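Local coordinates for RsbT co-antagonist protein RsbRA (PDB 2BNL) that forms the N-terminal domain of a stressosome protein that stimulates RsbT kinase toward RsbS in vitro and regulates sigma-B, positively and negatively, under stress, at residues Y8-E13 with T97-K102; K47-I52 with A89-R94. All coordinates share one frame; numbering follows the deposited sequence.

Contact 1: residues Y8-E13 with T97-K102; sequences YQFIAE and TKMNDK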
ATOM      1  N   TYR A   8      -5.870  -1.986  17.701  1.00 31.58           N
ATOM      2  CA  TYR A   8      -4.721  -1.728  18.612  1.00 32.09           C
ATOM      3  C   TYR A   8      -4.698  -2.728  19.744  1.00 32.07           C
ATOM      4  O   TYR A   8      -3.649  -3.324  20.048  1.00 29.87           O
ATOM      5  CB  TYR A   8      -4.757  -0.238  19.136  1.00 33.23           C
ATOM      6  CG  TYR A   8      -3.579   0.139  20.013  1.00 29.25           C
ATOM      7  CD1 TYR A   8      -2.471   0.823  19.456  1.00 28.25           C
ATOM      8  CD2 TYR A   8      -3.482  -0.328  21.328  1.00 29.36           C
ATOM      9  CE1 TYR A   8      -1.397   1.140  20.210  1.00 26.27           C
ATOM     10  CE2 TYR A   8      -2.361  -0.051  22.112  1.00 30.13           C
ATOM     11  CZ  TYR A   8      -1.330   0.695  21.544  1.00 26.99           C
ATOM     12  OH  TYR A   8      -0.207   0.969  22.242  1.00 29.33           O
ATOM     13  N   GLN A   9      -5.849  -2.919  20.399  1.00 32.12           N
ATOM     14  CA  GLN A   9      -5.951  -3.870  21.490  1.00 33.48           C
ATOM     15  C   GLN A   9      -5.601  -5.308  21.141  1.00 31.07           C
ATOM     16  O   GLN A   9      -4.956  -5.983  21.886  1.00 29.87           O
ATOM     17  CB  GLN A   9      -7.315  -3.776  22.105  1.00 35.48           C
ATOM     18  CG  GLN A   9      -7.766  -5.053  22.754  1.00 45.24           C
ATOM     19  CD  GLN A   9      -9.194  -5.010  23.361  1.00 52.34           C
ATOM     20  OE1 GLN A   9     -10.232  -4.649  22.710  1.00 60.81           O
ATOM     21  NE2 GLN A   9      -9.231  -5.384  24.587  1.00 48.77           N
ATOM     22  N   PHE A  10      -5.969  -5.743  19.942  1.00 32.19           N
ATOM     23  CA  PHE A  10      -5.632  -7.048  19.537  1.00 31.58           C
ATOM     24  C   PHE A  10      -4.144  -7.168  19.332  1.00 30.26           C
ATOM     25  O   PHE A  10      -3.534  -8.128  19.753  1.00 32.34           O
ATOM     26  CB  PHE A  10      -6.440  -7.455  18.271  1.00 32.74           C
ATOM     27  CG  PHE A  10      -6.214  -8.861  17.882  1.00 32.06           C
ATOM     28  CD1 PHE A  10      -7.084  -9.859  18.307  1.00 36.33           C
ATOM     29  CD2 PHE A  10      -5.103  -9.217  17.145  1.00 35.87           C
ATOM     30  CE1 PHE A  10      -6.827 -11.190  17.938  1.00 40.07           C
ATOM     31  CE2 PHE A  10      -4.844 -10.545  16.802  1.00 38.82           C
ATOM     32  CZ  PHE A  10      -5.697 -11.525  17.184  1.00 35.21           C
ATOM     33  N   ILE A  11      -3.514  -6.181  18.730  1.00 32.61           N
ATOM     34  CA  ILE A  11      -2.060  -6.193  18.591  1.00 31.00           C
ATOM     35  C   ILE A  11      -1.411  -6.204  19.934  1.00 30.29           C
ATOM     36  O   ILE A  11      -0.514  -7.045  20.132  1.00 28.99           O
ATOM     37  CB  ILE A  11      -1.524  -5.032  17.729  1.00 30.62           C
ATOM     38  CG1 ILE A  11      -2.139  -5.132  16.316  1.00 33.67           C
ATOM     39  CG2 ILE A  11       0.064  -4.934  17.748  1.00 30.63           C
ATOM     40  CD1 ILE A  11      -2.053  -3.737  15.586  1.00 32.15           C
ATOM     41  N   ALA A  12      -1.830  -5.307  20.875  1.00 28.16           N
ATOM     42  CA  ALA A  12      -1.246  -5.250  22.206  1.00 28.51           C
ATOM     43  C   ALA A  12      -1.325  -6.610  22.938  1.00 30.19           C
ATOM     44  O   ALA A  12      -0.367  -6.959  23.606  1.00 30.14           O
ATOM     45  CB  ALA A  12      -1.867  -4.179  23.049  1.00 29.76           C
ATOM     46  N   GLU A  13      -2.434  -7.361  22.773  1.00 30.86           N
ATOM     47  CA  GLU A  13      -2.670  -8.607  23.466  1.00 32.28           C
ATOM     48  C   GLU A  13      -2.051  -9.830  22.804  1.00 32.97           C
ATOM     49  O   GLU A  13      -2.037 -10.840  23.404  1.00 30.45           O
ATOM     50  CB  GLU A  13      -4.176  -8.856  23.643  1.00 34.96           C
ATOM     51  CG  GLU A  13      -4.710  -7.882  24.594  1.00 38.83           C
ATOM     52  CD  GLU A  13      -6.210  -7.729  24.563  1.00 48.69           C
ATOM     53  OE1 GLU A  13      -6.886  -8.392  23.712  1.00 49.75           O
ATOM     54  OE2 GLU A  13      -6.691  -6.860  25.373  1.00 48.18           O
ATOM     55  N   THR A  97      -6.634 -12.657   9.077  1.00 32.48           N
ATOM     56  CA  THR A  97      -6.983 -14.114   9.227  1.00 35.35           C
ATOM     57  C   THR A  97      -7.059 -14.462  10.742  1.00 37.15           C
ATOM     58  O   THR A  97      -8.034 -15.064  11.174  1.00 36.05           O
ATOM     59  CB  THR A  97      -5.937 -14.933   8.518  1.00 35.20           C
ATOM     60  OG1 THR A  97      -5.887 -14.554   7.142  1.00 34.94           O
ATOM     61  CG2 THR A  97      -6.215 -16.460   8.571  1.00 40.75           C
ATOM     62  N   LYS A  98      -6.061 -14.011  11.545  1.00 38.92           N
ATOM     63  CA  LYS A  98      -6.064 -14.207  12.991  1.00 40.31           C
ATOM     64  C   LYS A  98      -7.286 -13.621  13.639  1.00 39.74           C
ATOM     65  O   LYS A  98      -8.006 -14.315  14.380  1.00 39.36           O
ATOM     66  CB  LYS A  98      -4.826 -13.629  13.731  1.00 41.88           C
ATOM     67  CG  LYS A  98      -3.485 -14.233  13.398  1.00 47.40           C
ATOM     68  CD  LYS A  98      -3.604 -15.768  13.173  1.00 55.70           C
ATOM     69  CE  LYS A  98      -2.258 -16.564  13.101  1.00 55.35           C
ATOM     70  NZ  LYS A  98      -2.642 -17.907  12.648  1.00 56.81           N
HETATM   71  N   MSE A  99      -7.518 -12.346  13.393  1.00 37.78           N
HETATM   72  CA  MSE A  99      -8.640 -11.653  14.016  1.00 38.51           C
HETATM   73  C   MSE A  99     -10.000 -12.149  13.562  1.00 39.83           C
HETATM   74  O   MSE A  99     -10.956 -12.212  14.343  1.00 38.95           O
HETATM   75  CB  MSE A  99      -8.546 -10.152  13.725  1.00 37.77           C
HETATM   76  CG  MSE A  99      -7.415  -9.534  14.471  1.00 39.93           C
HETATM   77 SE   MSE A  99      -7.469  -7.548  14.365  1.00 45.58          SE
HETATM   78  CE  MSE A  99      -9.130  -7.237  15.608  1.00 38.19           C
ATOM     79  N   ASN A 100     -10.097 -12.489  12.278  1.00 41.00           N
ATOM     80  CA  ASN A 100     -11.356 -12.849  11.665  1.00 42.56           C
ATOM     81  C   ASN A 100     -11.856 -14.151  12.206  1.00 46.24           C
ATOM     82  O   ASN A 100     -13.072 -14.343  12.326  1.00 45.90           O
ATOM     83  CB  ASN A 100     -11.254 -13.030  10.163  1.00 40.40           C
ATOM     84  CG  ASN A 100     -12.618 -13.172   9.518  1.00 41.57           C
ATOM     85  OD1 ASN A 100     -13.557 -12.392   9.799  1.00 41.25           O
ATOM     86  ND2 ASN A 100     -12.711 -14.077   8.573  1.00 33.27           N
ATOM     87  N   ASP A 101     -10.914 -15.035  12.504  1.00 49.96           N
ATOM     88  CA  ASP A 101     -11.236 -16.291  13.124  1.00 54.34           C
ATOM     89  C   ASP A 101     -11.656 -16.157  14.560  1.00 56.17           C
ATOM     90  O   ASP A 101     -12.237 -17.043  15.123  1.00 57.46           O
ATOM     91  CB  ASP A 101     -10.160 -17.335  12.802  1.00 55.13           C
ATOM     92  CG  ASP A 101     -10.281 -17.778  11.334  1.00 58.44           C
ATOM     93  OD1 ASP A 101     -11.356 -18.388  11.009  1.00 65.53           O
ATOM     94  OD2 ASP A 101      -9.408 -17.432  10.489  1.00 61.73           O
ATOM     95  N   LYS A 102     -11.478 -14.984  15.128  1.00 59.68           N
ATOM     96  CA  LYS A 102     -12.190 -14.659  16.347  1.00 61.10           C
ATOM     97  C   LYS A 102     -13.324 -13.730  15.906  1.00 61.45           C
ATOM     98  O   LYS A 102     -13.978 -13.104  16.721  1.00 62.97           O
ATOM     99  CB  LYS A 102     -11.209 -14.053  17.358  1.00 62.24           C
ATOM    100  CG  LYS A 102     -10.057 -15.023  17.736  1.00 64.28           C
ATOM    101  CD  LYS A 102      -8.780 -14.312  18.133  1.00 67.37           C
ATOM    102  CE  LYS A 102      -8.962 -13.486  19.440  1.00 70.64           C
ATOM    103  NZ  LYS A 102      -7.666 -13.342  20.230  1.00 72.32           N
TER
HETATM  104  O   HOH W   1      -6.933 -10.828  22.115  1.00 49.26           O

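Contact 2: residues K47-I52 with A89-R94; sequences KEYIDI and AEFWKR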
ATOM      1  N   LYS A  47       9.813  -6.753  15.028  1.00 30.38           N
ATOM      2  CA  LYS A  47       9.737  -6.107  16.328  1.00 31.51           C
ATOM      3  C   LYS A  47       9.725  -4.571  16.194  1.00 30.53           C
ATOM      4  O   LYS A  47       8.970  -3.927  16.921  1.00 33.03           O
ATOM      5  CB  LYS A  47      10.850  -6.642  17.300  1.00 31.72           C
ATOM      6  CG  LYS A  47      10.945  -5.848  18.609  1.00 36.14           C
ATOM      7  CD  LYS A  47       9.700  -5.905  19.433  1.00 39.91           C
ATOM      8  CE  LYS A  47       9.923  -5.314  20.952  1.00 42.44           C
ATOM      9  NZ  LYS A  47       8.662  -4.734  21.456  1.00 44.05           N
ATOM     10  N   GLU A  48      10.545  -4.031  15.338  1.00 31.76           N
ATOM     11  CA  GLU A  48      10.616  -2.554  15.094  1.00 33.53           C
ATOM     12  C   GLU A  48       9.270  -2.134  14.546  1.00 32.67           C
ATOM     13  O   GLU A  48       8.756  -1.076  14.851  1.00 31.31           O
ATOM     14  CB  GLU A  48      11.606  -2.184  14.009  1.00 36.39           C
ATOM     15  CG  GLU A  48      12.981  -1.634  14.390  1.00 46.37           C
ATOM     16  CD  GLU A  48      13.834  -1.191  13.155  1.00 48.97           C
ATOM     17  OE1 GLU A  48      14.056   0.062  13.041  1.00 47.20           O
ATOM     18  OE2 GLU A  48      14.301  -2.092  12.325  1.00 55.37           O
ATOM     19  N   TYR A  49       8.707  -2.925  13.656  1.00 28.46           N
ATOM     20  CA  TYR A  49       7.316  -2.597  13.115  1.00 30.01           C
ATOM     21  C   TYR A  49       6.203  -2.636  14.136  1.00 31.26           C
ATOM     22  O   TYR A  49       5.387  -1.708  14.234  1.00 28.49           O
ATOM     23  CB  TYR A  49       6.979  -3.575  12.035  1.00 31.27           C
ATOM     24  CG  TYR A  49       5.749  -3.274  11.274  1.00 30.49           C
ATOM     25  CD1 TYR A  49       5.665  -2.154  10.449  1.00 30.16           C
ATOM     26  CD2 TYR A  49       4.676  -4.108  11.324  1.00 30.12           C
ATOM     27  CE1 TYR A  49       4.536  -1.884   9.675  1.00 28.54           C
ATOM     28  CE2 TYR A  49       3.509  -3.820  10.545  1.00 32.08           C
ATOM     29  CZ  TYR A  49       3.469  -2.710   9.723  1.00 30.98           C
ATOM     30  OH  TYR A  49       2.358  -2.516   8.943  1.00 30.69           O
ATOM     31  N   ILE A  50       6.168  -3.707  14.940  1.00 31.45           N
ATOM     32  CA  ILE A  50       5.183  -3.747  16.005  1.00 33.97           C
ATOM     33  C   ILE A  50       5.308  -2.499  16.966  1.00 30.96           C
ATOM     34  O   ILE A  50       4.295  -1.985  17.425  1.00 31.06           O
ATOM     35  CB  ILE A  50       5.231  -5.074  16.856  1.00 34.46           C
ATOM     36  CG1 ILE A  50       4.922  -6.292  16.006  1.00 42.85           C
ATOM     37  CG2 ILE A  50       4.038  -5.225  17.899  1.00 41.64           C
ATOM     38  CD1 ILE A  50       5.431  -7.788  16.556  1.00 45.56           C
ATOM     39  N   ASP A  51       6.524  -2.123  17.301  1.00 30.84           N
ATOM     40  CA  ASP A  51       6.802  -0.988  18.184  1.00 33.62           C
ATOM     41  C   ASP A  51       6.245   0.310  17.559  1.00 32.64           C
ATOM     42  O   ASP A  51       5.687   1.098  18.272  1.00 32.65           O
ATOM     43  CB  ASP A  51       8.284  -0.777  18.405  1.00 31.94           C
ATOM     44  CG  ASP A  51       8.890  -1.737  19.422  1.00 37.13           C
ATOM     45  OD1 ASP A  51       8.187  -2.594  19.970  1.00 36.90           O
ATOM     46  OD2 ASP A  51      10.097  -1.579  19.640  1.00 40.60           O
ATOM     47  N   ILE A  52       6.364   0.450  16.248  1.00 31.81           N
ATOM     48  CA  ILE A  52       5.658   1.511  15.471  1.00 30.26           C
ATOM     49  C   ILE A  52       4.144   1.490  15.626  1.00 29.60           C
ATOM     50  O   ILE A  52       3.529   2.524  15.941  1.00 28.61           O
ATOM     51  CB  ILE A  52       6.063   1.551  13.992  1.00 30.63           C
ATOM     52  CG1 ILE A  52       7.538   1.983  13.847  1.00 31.14           C
ATOM     53  CG2 ILE A  52       5.102   2.395  13.180  1.00 27.66           C
ATOM     54  CD1 ILE A  52       8.248   1.447  12.591  1.00 30.31           C
ATOM     55  N   ALA A  89       1.854  -5.489   3.144  1.00 31.39           N
ATOM     56  CA  ALA A  89       0.493  -5.969   2.640  1.00 33.22           C
ATOM     57  C   ALA A  89       0.125  -7.335   3.260  1.00 34.15           C
ATOM     58  O   ALA A  89      -0.953  -7.537   3.825  1.00 34.66           O
ATOM     59  CB  ALA A  89       0.452  -5.997   1.134  1.00 31.82           C
ATOM     60  N   GLU A  90       1.084  -8.269   3.229  1.00 35.45           N
ATOM     61  CA  GLU A  90       0.882  -9.563   3.843  1.00 35.22           C
ATOM     62  C   GLU A  90       0.770  -9.510   5.366  1.00 34.73           C
ATOM     63  O   GLU A  90       0.024 -10.312   5.915  1.00 34.15           O
ATOM     64  CB  GLU A  90       2.062 -10.559   3.470  1.00 36.98           C
ATOM     65  CG  GLU A  90       1.950 -11.303   2.302  1.00 45.20           C
ATOM     66  CD  GLU A  90       0.550 -11.970   2.147  1.00 49.83           C
ATOM     67  OE1 GLU A  90       0.196 -12.907   2.898  1.00 46.19           O
ATOM     68  OE2 GLU A  90      -0.199 -11.461   1.276  1.00 57.28           O
ATOM     69  N   PHE A  91       1.488  -8.586   6.068  1.00 32.30           N
ATOM     70  CA  PHE A  91       1.410  -8.456   7.489  1.00 30.46           C
ATOM     71  C   PHE A  91      -0.066  -8.211   7.912  1.00 30.67           C
ATOM     72  O   PHE A  91      -0.542  -8.927   8.777  1.00 31.48           O
ATOM     73  CB  PHE A  91       2.252  -7.302   8.006  1.00 29.32           C
ATOM     74  CG  PHE A  91       3.727  -7.583   8.126  1.00 27.11           C
ATOM     75  CD1 PHE A  91       4.334  -8.751   7.542  1.00 29.22           C
ATOM     76  CD2 PHE A  91       4.517  -6.699   8.714  1.00 35.71           C
ATOM     77  CE1 PHE A  91       5.658  -8.956   7.617  1.00 31.86           C
ATOM     78  CE2 PHE A  91       5.863  -6.910   8.828  1.00 35.54           C
ATOM     79  CZ  PHE A  91       6.424  -8.045   8.278  1.00 32.27           C
ATOM     80  N   TRP A  92      -0.762  -7.260   7.281  1.00 30.53           N
ATOM     81  CA  TRP A  92      -2.126  -6.911   7.726  1.00 31.58           C
ATOM     82  C   TRP A  92      -3.110  -8.047   7.361  1.00 31.73           C
ATOM     83  O   TRP A  92      -4.083  -8.314   8.094  1.00 30.00           O
ATOM     84  CB  TRP A  92      -2.559  -5.471   7.354  1.00 30.99           C
ATOM     85  CG  TRP A  92      -2.921  -5.217   5.937  1.00 32.01           C
ATOM     86  CD1 TRP A  92      -2.118  -4.678   4.926  1.00 32.06           C
ATOM     87  CD2 TRP A  92      -4.138  -5.585   5.304  1.00 33.56           C
ATOM     88  NE1 TRP A  92      -2.791  -4.689   3.746  1.00 34.09           N
ATOM     89  CE2 TRP A  92      -4.023  -5.251   3.938  1.00 35.11           C
ATOM     90  CE3 TRP A  92      -5.329  -6.165   5.759  1.00 36.74           C
ATOM     91  CZ2 TRP A  92      -5.064  -5.501   3.011  1.00 35.31           C
ATOM     92  CZ3 TRP A  92      -6.344  -6.473   4.819  1.00 34.72           C
ATOM     93  CH2 TRP A  92      -6.229  -6.058   3.490  1.00 35.04           C
ATOM     94  N   LYS A  93      -2.840  -8.707   6.242  1.00 31.74           N
ATOM     95  CA  LYS A  93      -3.699  -9.754   5.756  1.00 33.60           C
ATOM     96  C   LYS A  93      -3.651 -10.983   6.621  1.00 33.81           C
ATOM     97  O   LYS A  93      -4.708 -11.657   6.863  1.00 32.22           O
ATOM     98  CB  LYS A  93      -3.331 -10.102   4.308  1.00 35.49           C
ATOM     99  CG  LYS A  93      -3.658  -8.969   3.391  1.00 40.28           C
ATOM    100  CD  LYS A  93      -3.300  -9.447   1.983  1.00 49.31           C
ATOM    101  CE  LYS A  93      -2.910  -8.338   1.089  1.00 48.78           C
ATOM    102  NZ  LYS A  93      -2.444  -9.071  -0.148  1.00 50.74           N
ATOM    103  N   ARG A  94      -2.446 -11.235   7.148  1.00 33.57           N
ATOM    104  CA  ARG A  94      -2.271 -12.267   8.072  1.00 35.29           C
ATOM    105  C   ARG A  94      -2.857 -11.995   9.439  1.00 34.02           C
ATOM    106  O   ARG A  94      -3.376 -12.894  10.066  1.00 33.31           O
ATOM    107  CB  ARG A  94      -0.814 -12.686   8.099  1.00 38.91           C
ATOM    108  CG  ARG A  94      -0.496 -13.454   6.776  1.00 40.92           C
ATOM    109  CD  ARG A  94       0.895 -14.070   6.689  1.00 45.93           C
ATOM    110  NE  ARG A  94       1.249 -14.305   5.263  1.00 51.60           N
ATOM    111  CZ  ARG A  94       2.221 -15.116   4.821  1.00 55.68           C
ATOM    112  NH1 ARG A  94       2.941 -15.855   5.665  1.00 56.78           N
ATOM    113  NH2 ARG A  94       2.440 -15.226   3.530  1.00 58.44           N
TER

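Contact 1: residues Y8-E13 with T97-K102
The ring of Phe-10 reaches from helix 5-13 and meets three side chains of 97-102, which carries the last part of helix 81-100 and the residues after it. Lys-98 is the first, and its part is small: CB lies 4.1 Å from Phe-10 CZ, while the rest of the chain bends at chi2 and leads off from the ring. Met-99, a selenomethionine, does most of the work. Its CG sits over one face of the Phe-10 ring, 3.5 Å from the centroid and 8° off the normal, a nearly vertical CH-pi contact. The bend at chi3 (71°) brings Met-99 CE back to 3.8 Å from Phe-10 CB. Met-99 SE lies obliquely to the Phe-10 ring, 4.4 Å from its centroid, as a Met-aromatic contact. This is helix-to-helix packing near one end of the nonheme globin domain that forms the N-terminal part of RsbRA, where Met-99 also touches Leu-112 of helix 109-135. Lys-102 comes last, its CD at the ring edge in plane and its NZ placed obliquely, 3.3 Å from Phe-10 CE1. With an alanine in place of Phe-10, Met-99 CG would probably lose the face it rests on, and the end of Lys-102 would be freer to move. Lys-102 NZ also donates to a water 3.2 Å away, which in turn donates to Glu-13 OE1, so Glu-13 OE1 and Lys-102 NZ, 6.1 Å apart, are linked through it.

Contact 2: residues K47-I52 with A89-R94
Segments 47-52, on helix 39-54, and 89-94, on helix 81-100, come nearest at Tyr-49 and Phe-91, whose CA atoms are 10.0 Å apart, a separation bridged by the two aromatic side chains. Both rings come from residues whose CB points toward the opposite helix, and the two side chains pass alongside each other, one reaching each way. Tyr-49 has CG anti to the backbone N (chi1 -171°), which carries its ring across to Phe-91. The result is an offset edge-to-face pair, with centroids 5.4 Å apart and planes inclined at 64°: the edge of Phe-91 is directed toward the face of Tyr-49. At the closest point Phe-91 CD2 lies 3.6 Å from Tyr-49 CE2, which sits near the plane of the phenylalanine ring. Further along, Phe-91 CE2 comes within 3.9 Å of Tyr-49 CD2. The pair belongs to the buried interior of the globin-like domain, where Phe-91 also stacks with Trp-22 and Tyr-49 packs on Phe-120 and Ile-127. Elsewhere on helix 81-100 Arg-94 meets Glu-90 OE1 side-on with NE and NH2, NH1 also bridges to Glu-28, and Lys-93 forms a salt bridge with Asp-117 of the second subunit. The OH of the buried Tyr-49 is hydrogen-bonded to Asn-124 OD1, so the polar end is satisfied away from Phe-91, and the pair itself is held by ring packing.

Helix 81-100 serves both contacts, which makes this small domain a compact example of one helix meeting different partners along its length. The centre of contact 2 is about 2 Å, and that of contact 1 about 14 Å, from the centre of the chain, and the two contact centres are about 12 Å apart; so the later part of the helix, from 89-94 to 97-102, leads from the middle of the fold toward its margin. The first segments also meet directly, through Ile-11 CG2 and Ile-50 CG2 at 4.0 Å, so helix 5-13 packs against helix 39-54 as well. Helix 109-135 touches residues of both contacts. The segments of contact 2 fall, in sequence, between those of contact 1.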